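PDB 3I4K: muconate lactonizing enzyme from Corynebacterium glutamicum, which is a magnesium-binding member of the enolase superfamily, pairing an enolase-type N-terminal domain with a TIM-barrel-like C-terminal domain. Local coordinates for residues L211-L214 with P215-A218; D176-E179 with D180-V184; E259-A262 with V263-Q267; A203-D206 with R207-L211. One frame throughout, in Å; residues are numbered along the deposited sequence.

Contact 1 of 4, residues L211-L214 with P215-A218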
ATOM      1  N   LEU A 211      26.667 -18.238 -12.385  1.00 33.18           N
ATOM      2  CA  LEU A 211      26.936 -17.780 -13.748  1.00 35.17           C
ATOM      3  C   LEU A 211      27.466 -18.889 -14.649  1.00 36.49           C
ATOM      4  O   LEU A 211      27.289 -18.851 -15.868  1.00 39.11           O
ATOM      5  CB  LEU A 211      27.928 -16.615 -13.718  1.00 33.10           C
ATOM      6  CG  LEU A 211      27.377 -15.362 -13.020  1.00 36.72           C
ATOM      7  CD1 LEU A 211      28.479 -14.349 -12.803  1.00 33.77           C
ATOM      8  CD2 LEU A 211      26.248 -14.763 -13.855  1.00 36.22           C
ATOM      9  N   HIS A 212      28.108 -19.881 -14.050  1.00 38.49           N
ATOM     10  CA  HIS A 212      28.651 -20.986 -14.825  1.00 40.31           C
ATOM     11  C   HIS A 212      27.610 -22.049 -15.185  1.00 38.16           C
ATOM     12  O   HIS A 212      27.512 -22.460 -16.335  1.00 38.59           O
ATOM     13  CB  HIS A 212      29.818 -21.625 -14.059  1.00 43.83           C
ATOM     14  CG  HIS A 212      30.496 -22.734 -14.799  1.00 47.88           C
ATOM     15  ND1 HIS A 212      29.941 -23.989 -14.935  1.00 49.44           N
ATOM     16  CD2 HIS A 212      31.682 -22.773 -15.451  1.00 49.23           C
ATOM     17  CE1 HIS A 212      30.756 -24.754 -15.638  1.00 50.07           C
ATOM     18  NE2 HIS A 212      31.820 -24.041 -15.964  1.00 52.08           N
ATOM     19  N   TYR A 213      26.806 -22.468 -14.215  1.00 37.75           N
ATOM     20  CA  TYR A 213      25.827 -23.529 -14.462  1.00 36.38           C
ATOM     21  C   TYR A 213      24.416 -23.135 -14.895  1.00 36.19           C
ATOM     22  O   TYR A 213      23.805 -23.843 -15.695  1.00 37.25           O
ATOM     23  CB  TYR A 213      25.741 -24.427 -13.225  1.00 37.22           C
ATOM     24  CG  TYR A 213      27.037 -25.148 -12.914  1.00 37.66           C
ATOM     25  CD1 TYR A 213      27.374 -26.340 -13.562  1.00 36.31           C
ATOM     26  CD2 TYR A 213      27.942 -24.620 -11.996  1.00 36.98           C
ATOM     27  CE1 TYR A 213      28.591 -26.985 -13.298  1.00 36.65           C
ATOM     28  CE2 TYR A 213      29.151 -25.252 -11.728  1.00 39.37           C
ATOM     29  CZ  TYR A 213      29.468 -26.433 -12.383  1.00 36.92           C
ATOM     30  OH  TYR A 213      30.668 -27.044 -12.105  1.00 38.10           O
ATOM     31  N   LEU A 214      23.887 -22.028 -14.377  1.00 33.76           N
ATOM     32  CA  LEU A 214      22.534 -21.625 -14.746  1.00 32.82           C
ATOM     33  C   LEU A 214      22.306 -21.609 -16.258  1.00 32.47           C
ATOM     34  O   LEU A 214      21.212 -21.920 -16.711  1.00 34.38           O
ATOM     35  CB  LEU A 214      22.179 -20.266 -14.128  1.00 33.12           C
ATOM     36  CG  LEU A 214      22.063 -20.240 -12.593  1.00 32.95           C
ATOM     37  CD1 LEU A 214      21.592 -18.861 -12.125  1.00 28.12           C
ATOM     38  CD2 LEU A 214      21.087 -21.318 -12.134  1.00 31.75           C
ATOM     39  N   PRO A 215      23.329 -21.251 -17.058  1.00 33.82           N
ATOM     40  CA  PRO A 215      23.115 -21.243 -18.512  1.00 34.20           C
ATOM     41  C   PRO A 215      22.659 -22.629 -18.994  1.00 36.21           C
ATOM     42  O   PRO A 215      21.826 -22.742 -19.895  1.00 35.62           O
ATOM     43  CB  PRO A 215      24.488 -20.868 -19.062  1.00 32.12           C
ATOM     44  CG  PRO A 215      25.042 -19.979 -17.990  1.00 33.21           C
ATOM     45  CD  PRO A 215      24.670 -20.735 -16.730  1.00 33.47           C
ATOM     46  N   ILE A 216      23.213 -23.678 -18.381  1.00 36.08           N
ATOM     47  CA  ILE A 216      22.856 -25.046 -18.731  1.00 38.31           C
ATOM     48  C   ILE A 216      21.382 -25.302 -18.437  1.00 39.65           C
ATOM     49  O   ILE A 216      20.688 -25.957 -19.217  1.00 40.57           O
ATOM     50  CB  ILE A 216      23.716 -26.065 -17.952  1.00 38.33           C
ATOM     51  CG1 ILE A 216      25.185 -25.886 -18.330  1.00 38.33           C
ATOM     52  CG2 ILE A 216      23.271 -27.497 -18.276  1.00 36.68           C
ATOM     53  CD1 ILE A 216      26.143 -26.618 -17.409  1.00 39.08           C
ATOM     54  N   LEU A 217      20.903 -24.787 -17.311  1.00 40.06           N
ATOM     55  CA  LEU A 217      19.500 -24.950 -16.950  1.00 40.92           C
ATOM     56  C   LEU A 217      18.591 -24.142 -17.865  1.00 42.23           C
ATOM     57  O   LEU A 217      17.456 -24.543 -18.129  1.00 42.88           O
ATOM     58  CB  LEU A 217      19.258 -24.534 -15.498  1.00 40.07           C
ATOM     59  CG  LEU A 217      19.952 -25.399 -14.445  1.00 39.32           C
ATOM     60  CD1 LEU A 217      19.474 -24.998 -13.063  1.00 40.80           C
ATOM     61  CD2 LEU A 217      19.637 -26.868 -14.693  1.00 40.81           C
ATOM     62  N   ALA A 218      19.086 -23.005 -18.350  1.00 43.59           N
ATOM     63  CA  ALA A 218      18.304 -22.157 -19.245  1.00 43.53           C
ATOM     64  C   ALA A 218      18.091 -22.862 -20.582  1.00 46.00           C
ATOM     65  O   ALA A 218      17.003 -22.811 -21.170  1.00 44.73           O
ATOM     66  CB  ALA A 218      19.019 -20.828 -19.464  1.00 41.62           C
TER
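Where L211-L214 runs into P215-A218, helix 207-219 kinks, because P215 has no N-H to give to L211 O and the ring places CG 3.3 Å from that oxygen instead. This helix is the crossover of a beta-alpha-beta unit between strands 196-200 and 224-226 of the barrel. The bonding pattern changes around the proline: I216 N donates to Y213 O at 2.8 Å, three residues back, from well above the carbonyl plane and with a bent N-H...O angle of 131°. Four-residue spacing returns weakly at L217, whose N reaches the same oxygen, and at full strength at A218, whose N donates to L214 O at 2.9 Å. On the flank turned to helix 177-189, Y213 and I216 run side by side in the same direction, their CD1 atoms 4.0 Å apart. With the tyrosine CG opposite its own carbonyl carbon (chi1 -63°), the ring lies alongside I216, and H212 brings ND1 over the centre of one ring face, 3.4 Å above its plane. Beyond this pair, Y213 also packs on A178 and T181 of helix 177-189. The buried side belongs to L214 and L217, which face strand 224-226 at F225, while L214 also reaches I240 of helix 234-244 and L217 reaches V184 of helix 177-189. L214 meets the proline as well, through CB against P215 CD at 3.6 Å. The two leucines touch by one branch each, L214 CD2 against L217 CD1 at 4.1 Å.

Contact 2 of 4, residues D176-E179 with D180-V184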
ATOM      1  N   ASP A 176      27.235 -31.202  -4.764  1.00 44.14           N
ATOM      2  CA  ASP A 176      27.934 -30.722  -5.946  1.00 43.74           C
ATOM      3  C   ASP A 176      27.045 -30.000  -6.947  1.00 42.93           C
ATOM      4  O   ASP A 176      25.999 -30.512  -7.352  1.00 40.62           O
ATOM      5  CB  ASP A 176      28.610 -31.892  -6.652  1.00 43.63           C
ATOM      6  CG  ASP A 176      29.396 -31.457  -7.862  1.00 43.23           C
ATOM      7  OD1 ASP A 176      30.388 -30.720  -7.690  1.00 45.13           O
ATOM      8  OD2 ASP A 176      29.023 -31.849  -8.986  1.00 46.05           O
ATOM      9  N   PRO A 177      27.458 -28.793  -7.360  1.00 42.71           N
ATOM     10  CA  PRO A 177      26.718 -27.971  -8.327  1.00 42.64           C
ATOM     11  C   PRO A 177      26.558 -28.645  -9.695  1.00 43.76           C
ATOM     12  O   PRO A 177      25.467 -28.650 -10.271  1.00 42.66           O
ATOM     13  CB  PRO A 177      27.558 -26.702  -8.411  1.00 41.64           C
ATOM     14  CG  PRO A 177      28.106 -26.584  -7.015  1.00 43.14           C
ATOM     15  CD  PRO A 177      28.536 -28.008  -6.727  1.00 42.23           C
ATOM     16  N   ALA A 178      27.646 -29.219 -10.203  1.00 44.11           N
ATOM     17  CA  ALA A 178      27.626 -29.885 -11.502  1.00 46.17           C
ATOM     18  C   ALA A 178      26.615 -31.025 -11.558  1.00 47.15           C
ATOM     19  O   ALA A 178      25.948 -31.223 -12.576  1.00 45.50           O
ATOM     20  CB  ALA A 178      29.017 -30.412 -11.844  1.00 45.84           C
ATOM     21  N   GLU A 179      26.507 -31.782 -10.470  1.00 49.01           N
ATOM     22  CA  GLU A 179      25.565 -32.891 -10.432  1.00 50.83           C
ATOM     23  C   GLU A 179      24.160 -32.350 -10.209  1.00 49.63           C
ATOM     24  O   GLU A 179      23.208 -32.791 -10.854  1.00 49.89           O
ATOM     25  CB  GLU A 179      25.945 -33.885  -9.326  1.00 54.99           C
ATOM     26  CG  GLU A 179      27.297 -34.570  -9.556  1.00 60.21           C
ATOM     27  CD  GLU A 179      27.638 -35.604  -8.487  1.00 65.18           C
ATOM     28  OE1 GLU A 179      28.799 -36.078  -8.460  1.00 65.44           O
ATOM     29  OE2 GLU A 179      26.746 -35.947  -7.674  1.00 67.60           O
ATOM     30  N   ASP A 180      24.040 -31.379  -9.311  1.00 46.54           N
ATOM     31  CA  ASP A 180      22.750 -30.767  -9.009  1.00 45.23           C
ATOM     32  C   ASP A 180      22.133 -30.259 -10.305  1.00 43.79           C
ATOM     33  O   ASP A 180      20.946 -30.443 -10.552  1.00 41.13           O
ATOM     34  CB  ASP A 180      22.941 -29.601  -8.035  1.00 44.97           C
ATOM     35  CG  ASP A 180      21.701 -29.308  -7.227  1.00 44.98           C
ATOM     36  OD1 ASP A 180      20.721 -30.073  -7.369  1.00 43.86           O
ATOM     37  OD2 ASP A 180      21.715 -28.322  -6.443  1.00 43.74           O
ATOM     38  N   THR A 181      22.966 -29.628 -11.129  1.00 43.94           N
ATOM     39  CA  THR A 181      22.549 -29.081 -12.418  1.00 42.53           C
ATOM     40  C   THR A 181      22.058 -30.201 -13.334  1.00 43.56           C
ATOM     41  O   THR A 181      21.003 -30.092 -13.971  1.00 42.17           O
ATOM     42  CB  THR A 181      23.732 -28.353 -13.109  1.00 42.45           C
ATOM     43  OG1 THR A 181      24.056 -27.163 -12.378  1.00 42.85           O
ATOM     44  CG2 THR A 181      23.386 -27.986 -14.546  1.00 43.37           C
ATOM     45  N   ARG A 182      22.840 -31.276 -13.393  1.00 42.87           N
ATOM     46  CA  ARG A 182      22.523 -32.428 -14.225  1.00 43.23           C
ATOM     47  C   ARG A 182      21.157 -32.987 -13.831  1.00 41.02           C
ATOM     48  O   ARG A 182      20.327 -33.290 -14.685  1.00 41.42           O
ATOM     49  CB  ARG A 182      23.610 -33.494 -14.047  1.00 46.32           C
ATOM     50  CG  ARG A 182      23.949 -34.293 -15.302  1.00 51.28           C
ATOM     51  CD  ARG A 182      25.456 -34.248 -15.560  1.00 53.24           C
ATOM     52  NE  ARG A 182      26.216 -34.532 -14.342  1.00 53.99           N
ATOM     53  CZ  ARG A 182      27.423 -34.036 -14.079  1.00 52.62           C
ATOM     54  NH1 ARG A 182      28.016 -33.232 -14.953  1.00 49.52           N
ATOM     55  NH2 ARG A 182      28.027 -34.325 -12.930  1.00 50.77           N
ATOM     56  N   ARG A 183      20.938 -33.101 -12.526  1.00 38.53           N
ATOM     57  CA  ARG A 183      19.694 -33.606 -11.964  1.00 38.41           C
ATOM     58  C   ARG A 183      18.494 -32.817 -12.480  1.00 41.03           C
ATOM     59  O   ARG A 183      17.512 -33.397 -12.956  1.00 40.74           O
ATOM     60  CB  ARG A 183      19.751 -33.511 -10.437  1.00 37.25           C
ATOM     61  CG  ARG A 183      18.504 -33.983  -9.721  1.00 40.06           C
ATOM     62  CD  ARG A 183      18.658 -33.835  -8.209  1.00 39.74           C
ATOM     63  NE  ARG A 183      18.740 -32.439  -7.781  1.00 41.58           N
ATOM     64  CZ  ARG A 183      17.695 -31.708  -7.397  1.00 41.04           C
ATOM     65  NH1 ARG A 183      16.477 -32.238  -7.385  1.00 38.93           N
ATOM     66  NH2 ARG A 183      17.867 -30.446  -7.009  1.00 36.37           N
ATOM     67  N   VAL A 184      18.583 -31.491 -12.388  1.00 41.78           N
ATOM     68  CA  VAL A 184      17.503 -30.612 -12.828  1.00 40.70           C
ATOM     69  C   VAL A 184      17.376 -30.550 -14.352  1.00 41.90           C
ATOM     70  O   VAL A 184      16.267 -30.590 -14.884  1.00 41.18           O
ATOM     71  CB  VAL A 184      17.696 -29.176 -12.263  1.00 39.17           C
ATOM     72  CG1 VAL A 184      16.672 -28.230 -12.862  1.00 39.26           C
ATOM     73  CG2 VAL A 184      17.551 -29.200 -10.744  1.00 40.78           C
TER
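The guanidinium of R182 lies with one face over the carbonyl oxygen of A178, which sits 3.5 Å from its plane and beneath its centre. The other planar cation, that of R183, carries V184 CG2 over one face, offset toward the rim, and receives D180 OD1 at its edge, only 1° out of plane. R183 grips that single oxygen side-on with NE and NH2, the latter a salt bridge of 2.9 Å using the syn lone pair. D180 OD2 is held separately by G173 N, and R183 also bonds through NH1 to L147 O and through NH2 to K171 O, so both charged groups are fixed against the preceding strand and loops. R182 folds back because its chain bends at chi2 and chi3 (127° and 47°). Its NH2 then comes 3.5 Å from E179 CG, crossing the glutamate chain, while D176 OD2 and E179 OE1 stay 4.8 and 4.9 Å from R182 NH2; the attraction is probably diffuse. Deeper in, P177 O accepts two bonds from T181, from N at 2.8 Å and from OG1 at 2.9 Å, and these arrive from opposite faces of the carbonyl plane. The hydroxyl is thereby satisfied inside the buried flank, where T181 packs on W205. At the start of the helix, E179 N donates to D176 OD2 at 2.9 Å on the anti side of the carboxylate, well out of its plane, and D180 N to D176 O. D176 is thus the N-cap of helix 177-189, the crossover between barrel strands 167-171 and 196-200.

Contact 3 of 4, residues E259-A262 with V263-Q267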
ATOM      1  N   GLU A 259      13.923  -2.819   0.691  1.00 30.67           N
ATOM      2  CA  GLU A 259      14.645  -3.812  -0.089  1.00 29.92           C
ATOM      3  C   GLU A 259      13.933  -4.047  -1.427  1.00 27.49           C
ATOM      4  O   GLU A 259      14.572  -4.378  -2.415  1.00 26.24           O
ATOM      5  CB  GLU A 259      14.786  -5.122   0.703  1.00 30.42           C
ATOM      6  CG  GLU A 259      15.533  -4.937   2.023  1.00 31.61           C
ATOM      7  CD  GLU A 259      15.697  -6.231   2.802  1.00 33.14           C
ATOM      8  OE1 GLU A 259      14.744  -7.044   2.831  1.00 35.86           O
ATOM      9  OE2 GLU A 259      16.776  -6.429   3.392  1.00 34.52           O
ATOM     10  N   ALA A 260      12.617  -3.869  -1.475  1.00 27.29           N
ATOM     11  CA  ALA A 260      11.917  -4.039  -2.752  1.00 27.13           C
ATOM     12  C   ALA A 260      12.334  -2.891  -3.693  1.00 28.29           C
ATOM     13  O   ALA A 260      12.490  -3.073  -4.906  1.00 27.98           O
ATOM     14  CB  ALA A 260      10.410  -4.019  -2.542  1.00 25.43           C
ATOM     15  N   LEU A 261      12.498  -1.707  -3.111  1.00 28.70           N
ATOM     16  CA  LEU A 261      12.896  -0.516  -3.838  1.00 29.36           C
ATOM     17  C   LEU A 261      14.317  -0.710  -4.381  1.00 29.34           C
ATOM     18  O   LEU A 261      14.620  -0.294  -5.502  1.00 26.50           O
ATOM     19  CB  LEU A 261      12.885   0.695  -2.898  1.00 30.74           C
ATOM     20  CG  LEU A 261      12.527   2.088  -3.434  1.00 35.98           C
ATOM     21  CD1 LEU A 261      13.137   3.133  -2.503  1.00 32.83           C
ATOM     22  CD2 LEU A 261      13.011   2.281  -4.862  1.00 32.55           C
ATOM     23  N   ALA A 262      15.175  -1.344  -3.578  1.00 27.50           N
ATOM     24  CA  ALA A 262      16.560  -1.586  -3.961  1.00 28.41           C
ATOM     25  C   ALA A 262      16.636  -2.509  -5.181  1.00 29.16           C
ATOM     26  O   ALA A 262      17.456  -2.303  -6.082  1.00 30.37           O
ATOM     27  CB  ALA A 262      17.342  -2.183  -2.785  1.00 26.56           C
ATOM     28  N   VAL A 263      15.786  -3.529  -5.204  1.00 26.82           N
ATOM     29  CA  VAL A 263      15.736  -4.454  -6.329  1.00 27.02           C
ATOM     30  C   VAL A 263      15.233  -3.712  -7.573  1.00 25.74           C
ATOM     31  O   VAL A 263      15.736  -3.915  -8.673  1.00 27.70           O
ATOM     32  CB  VAL A 263      14.815  -5.664  -5.994  1.00 28.61           C
ATOM     33  CG1 VAL A 263      14.427  -6.410  -7.248  1.00 29.37           C
ATOM     34  CG2 VAL A 263      15.547  -6.608  -5.036  1.00 32.19           C
ATOM     35  N   VAL A 264      14.246  -2.841  -7.400  1.00 26.86           N
ATOM     36  CA  VAL A 264      13.715  -2.075  -8.529  1.00 26.40           C
ATOM     37  C   VAL A 264      14.814  -1.202  -9.131  1.00 27.40           C
ATOM     38  O   VAL A 264      15.007  -1.178 -10.349  1.00 28.53           O
ATOM     39  CB  VAL A 264      12.532  -1.175  -8.096  1.00 24.92           C
ATOM     40  CG1 VAL A 264      12.234  -0.117  -9.178  1.00 25.76           C
ATOM     41  CG2 VAL A 264      11.302  -2.021  -7.853  1.00 23.23           C
ATOM     42  N   LYS A 265      15.533  -0.486  -8.278  1.00 26.89           N
ATOM     43  CA  LYS A 265      16.610   0.373  -8.747  1.00 30.65           C
ATOM     44  C   LYS A 265      17.766  -0.401  -9.379  1.00 30.47           C
ATOM     45  O   LYS A 265      18.442   0.108 -10.260  1.00 29.41           O
ATOM     46  CB  LYS A 265      17.168   1.213  -7.607  1.00 31.91           C
ATOM     47  CG  LYS A 265      16.246   2.285  -7.057  1.00 35.53           C
ATOM     48  CD  LYS A 265      16.999   3.037  -5.967  1.00 35.13           C
ATOM     49  CE  LYS A 265      16.101   3.941  -5.152  1.00 38.49           C
ATOM     50  NZ  LYS A 265      16.855   4.477  -3.975  1.00 36.02           N
ATOM     51  N   ALA A 266      18.009  -1.625  -8.923  1.00 30.78           N
ATOM     52  CA  ALA A 266      19.110  -2.409  -9.482  1.00 30.16           C
ATOM     53  C   ALA A 266      18.683  -3.282 -10.668  1.00 29.01           C
ATOM     54  O   ALA A 266      19.518  -3.954 -11.268  1.00 28.81           O
ATOM     55  CB  ALA A 266      19.721  -3.277  -8.406  1.00 28.18           C
ATOM     56  N   GLN A 267      17.387  -3.261 -10.986  1.00 27.56           N
ATOM     57  CA  GLN A 267      16.811  -4.058 -12.067  1.00 31.41           C
ATOM     58  C   GLN A 267      17.285  -5.471 -11.850  1.00 30.39           C
ATOM     59  O   GLN A 267      17.675  -6.162 -12.784  1.00 30.04           O
ATOM     60  CB  GLN A 267      17.277  -3.554 -13.436  1.00 33.89           C
ATOM     61  CG  GLN A 267      17.002  -2.074 -13.673  1.00 40.01           C
ATOM     62  CD  GLN A 267      17.261  -1.653 -15.108  1.00 44.58           C
ATOM     63  OE1 GLN A 267      18.251  -2.058 -15.715  1.00 45.98           O
ATOM     64  NE2 GLN A 267      16.377  -0.823 -15.652  1.00 46.52           N
TER
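One turn of helix 257-266, the crossover between barrel strands 247-250 and 271-274, brings L261 and K265 together at the boundary between the two subunits. The lysine chain stays extended from CG onward and passes over the leucine's branches, with K265 CE 3.5 Å from L261 CD2 and 4.1 Å from L261 CD1. Lower on the chain, K265 CG rests 3.4 Å from L261 O, the oxygen that accepts K265 N at 2.9 Å in a nearly straight bond (166°). On the next flank V264 turns CG2 toward A260 O, at 3.3 Å. The helix closes in a Schellman motif: Q267 takes a positive phi of 51°, its N returns to V264 O at 3.2 Å, and A266 N makes a weak bond to V263 O. E259, earlier in the helix, directs OE1 to the backbone N atoms of W255 and T256. G295, L261 and V264 of the second subunit pack on L261, V264 and K265 of this chain, respectively. K265 packs on the leucine through its methylenes and also meets the second subunit, consistent with an apolar contact in which its NZ is carried past the hydrocarbon.

Contact 4 of 4, residues A203-D206 with R207-L211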
ATOM      1  N   ALA A 203      19.801 -18.915  -2.086  1.00 34.61           N
ATOM      2  CA  ALA A 203      21.040 -18.160  -1.945  1.00 34.08           C
ATOM      3  C   ALA A 203      22.269 -18.983  -1.598  1.00 34.55           C
ATOM      4  O   ALA A 203      23.259 -18.422  -1.141  1.00 36.56           O
ATOM      5  CB  ALA A 203      20.858 -17.066  -0.890  1.00 34.41           C
ATOM      6  N   ARG A 204      22.224 -20.291  -1.825  1.00 34.68           N
ATOM      7  CA  ARG A 204      23.368 -21.134  -1.480  1.00 35.96           C
ATOM      8  C   ARG A 204      24.410 -21.418  -2.571  1.00 36.18           C
ATOM      9  O   ARG A 204      25.278 -22.272  -2.400  1.00 38.15           O
ATOM     10  CB  ARG A 204      22.876 -22.440  -0.830  1.00 35.39           C
ATOM     11  CG  ARG A 204      22.190 -22.207   0.532  1.00 35.00           C
ATOM     12  CD  ARG A 204      22.999 -21.228   1.372  1.00 37.54           C
ATOM     13  NE  ARG A 204      22.751 -21.275   2.814  1.00 38.01           N
ATOM     14  CZ  ARG A 204      21.655 -20.835   3.427  1.00 37.64           C
ATOM     15  NH1 ARG A 204      20.654 -20.304   2.734  1.00 33.82           N
ATOM     16  NH2 ARG A 204      21.579 -20.899   4.751  1.00 35.43           N
ATOM     17  N   TRP A 205      24.334 -20.713  -3.691  1.00 35.30           N
ATOM     18  CA  TRP A 205      25.352 -20.860  -4.737  1.00 35.39           C
ATOM     19  C   TRP A 205      26.066 -19.519  -4.760  1.00 35.61           C
ATOM     20  O   TRP A 205      25.425 -18.489  -4.533  1.00 34.82           O
ATOM     21  CB  TRP A 205      24.729 -21.091  -6.118  1.00 30.95           C
ATOM     22  CG  TRP A 205      24.605 -22.523  -6.515  1.00 34.64           C
ATOM     23  CD1 TRP A 205      24.715 -23.627  -5.699  1.00 34.56           C
ATOM     24  CD2 TRP A 205      24.313 -23.018  -7.821  1.00 33.74           C
ATOM     25  NE1 TRP A 205      24.505 -24.772  -6.428  1.00 34.78           N
ATOM     26  CE2 TRP A 205      24.256 -24.427  -7.733  1.00 34.81           C
ATOM     27  CE3 TRP A 205      24.090 -22.408  -9.062  1.00 36.30           C
ATOM     28  CZ2 TRP A 205      23.985 -25.234  -8.840  1.00 35.18           C
ATOM     29  CZ3 TRP A 205      23.820 -23.210 -10.161  1.00 35.72           C
ATOM     30  CH2 TRP A 205      23.769 -24.608 -10.043  1.00 35.85           C
ATOM     31  N   ASP A 206      27.375 -19.512  -5.009  1.00 33.76           N
ATOM     32  CA  ASP A 206      28.067 -18.236  -5.084  1.00 35.07           C
ATOM     33  C   ASP A 206      27.884 -17.698  -6.495  1.00 34.49           C
ATOM     34  O   ASP A 206      27.412 -18.414  -7.380  1.00 34.71           O
ATOM     35  CB  ASP A 206      29.565 -18.341  -4.702  1.00 34.47           C
ATOM     36  CG  ASP A 206      30.366 -19.299  -5.585  1.00 35.83           C
ATOM     37  OD1 ASP A 206      29.972 -19.581  -6.727  1.00 36.13           O
ATOM     38  OD2 ASP A 206      31.435 -19.756  -5.122  1.00 35.71           O
ATOM     39  N   ARG A 207      28.223 -16.433  -6.701  1.00 34.02           N
ATOM     40  CA  ARG A 207      28.067 -15.812  -8.004  1.00 32.32           C
ATOM     41  C   ARG A 207      28.735 -16.587  -9.122  1.00 32.71           C
ATOM     42  O   ARG A 207      28.110 -16.864 -10.140  1.00 32.80           O
ATOM     43  CB  ARG A 207      28.616 -14.384  -7.975  1.00 31.69           C
ATOM     44  CG  ARG A 207      28.677 -13.712  -9.330  1.00 32.82           C
ATOM     45  CD  ARG A 207      29.592 -12.489  -9.268  1.00 36.29           C
ATOM     46  NE  ARG A 207      29.881 -11.934 -10.589  1.00 33.80           N
ATOM     47  CZ  ARG A 207      29.113 -11.025 -11.175  1.00 35.84           C
ATOM     48  NH1 ARG A 207      28.035 -10.593 -10.544  1.00 42.25           N
ATOM     49  NH2 ARG A 207      29.422 -10.536 -12.367  1.00 32.15           N
ATOM     50  N   ARG A 208      30.006 -16.945  -8.947  1.00 33.05           N
ATOM     51  CA  ARG A 208      30.701 -17.668 -10.007  1.00 33.66           C
ATOM     52  C   ARG A 208      30.005 -18.965 -10.381  1.00 32.93           C
ATOM     53  O   ARG A 208      29.857 -19.286 -11.561  1.00 32.55           O
ATOM     54  CB  ARG A 208      32.147 -17.975  -9.623  1.00 34.91           C
ATOM     55  CG  ARG A 208      32.971 -18.478 -10.803  1.00 36.46           C
ATOM     56  CD  ARG A 208      34.086 -19.413 -10.355  1.00 39.20           C
ATOM     57  NE  ARG A 208      33.571 -20.655  -9.785  1.00 36.51           N
ATOM     58  CZ  ARG A 208      33.143 -21.698 -10.496  1.00 40.08           C
ATOM     59  NH1 ARG A 208      33.165 -21.666 -11.822  1.00 36.77           N
ATOM     60  NH2 ARG A 208      32.687 -22.780  -9.870  1.00 39.51           N
ATOM     61  N   THR A 209      29.580 -19.720  -9.378  1.00 32.47           N
ATOM     62  CA  THR A 209      28.904 -20.986  -9.637  1.00 31.80           C
ATOM     63  C   THR A 209      27.576 -20.790 -10.365  1.00 32.03           C
ATOM     64  O   THR A 209      27.229 -21.569 -11.251  1.00 33.77           O
ATOM     65  CB  THR A 209      28.643 -21.769  -8.323  1.00 32.26           C
ATOM     66  OG1 THR A 209      29.892 -22.025  -7.660  1.00 30.22           O
ATOM     67  CG2 THR A 209      27.966 -23.095  -8.624  1.00 31.99           C
ATOM     68  N   ALA A 210      26.829 -19.752  -9.997  1.00 32.37           N
ATOM     69  CA  ALA A 210      25.545 -19.503 -10.645  1.00 33.00           C
ATOM     70  C   ALA A 210      25.728 -19.134 -12.114  1.00 30.79           C
ATOM     71  O   ALA A 210      25.044 -19.663 -12.981  1.00 32.19           O
ATOM     72  CB  ALA A 210      24.785 -18.397  -9.912  1.00 30.21           C
ATOM     73  N   LEU A 211      26.667 -18.238 -12.385  1.00 33.18           N
ATOM     74  CA  LEU A 211      26.936 -17.780 -13.748  1.00 35.17           C
ATOM     75  C   LEU A 211      27.466 -18.889 -14.649  1.00 36.49           C
ATOM     76  O   LEU A 211      27.289 -18.851 -15.868  1.00 39.11           O
ATOM     77  CB  LEU A 211      27.928 -16.615 -13.718  1.00 33.10           C
ATOM     78  CG  LEU A 211      27.377 -15.362 -13.020  1.00 36.72           C
ATOM     79  CD1 LEU A 211      28.479 -14.349 -12.803  1.00 33.77           C
ATOM     80  CD2 LEU A 211      26.248 -14.763 -13.855  1.00 36.22           C
TER
HETATM   81  O   HOH W   1      33.323 -20.851  -7.168  1.00 35.99           O
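W205 and T209 form the close-packed half of this turn: T209 CG2 sits over the indole face, 4.0 Å from the centroid of the five-membered ring and 19° off its normal, a CH-pi contact. Threonine CG2 is put there by lying opposite its own backbone N; the same torsion puts OG1 opposite the carbonyl carbon, where it reaches D206. Further along the indole, W205 CE3 comes 3.6 Å from A210 CA. P177 of helix 177-189 also packs on the tryptophan. D206 is the N-cap of helix 207-219, and its OD1 accepts twice: from T209 N at 2.7 Å, nearly in line with the C-O bond, and from T209 OG1 at 2.6 Å, from above the carboxylate plane. A chi1 of 59° swings the carboxylate back over the first turn to do so, while A210 N bonds to D206 O at 3.0 Å. The outer half is looser. D206 and R208 are both exposed, and their side chains are joined through a water that donates to D206 OD2 at 3.0 Å and accepts from R208 NE at 2.6 Å in the guanidinium plane. R207 extends away from the cap, L211 CD1 over one face of its guanidinium, and its NH1 bonds to T236 OG1 on helix 234-244.

Contacts 1, 2 and 4 form one cluster on the barrel's outer layer, while contact 3 stands apart, its centre 24 Å from that of contact 1 and 30 Å from that of contact 2. Contacts 1 and 4 share L211 on helix 207-219. W205 joins all three: its CH2 lies 3.7 Å from Y213 CB and 3.5 Å from T181 OG1. P177 CB meets T209 CG2 at 3.6 Å, tying contact 2 to contact 4. The magnesium ion, held by D200, E226 and D251, is about 13 Å from the side chains of L214, R183, E259 and W205, one in each contact. D200 and E226 end the two strands that helix 207-219 connects, and D251 follows strand 247-250, which leads into the helix of contact 3.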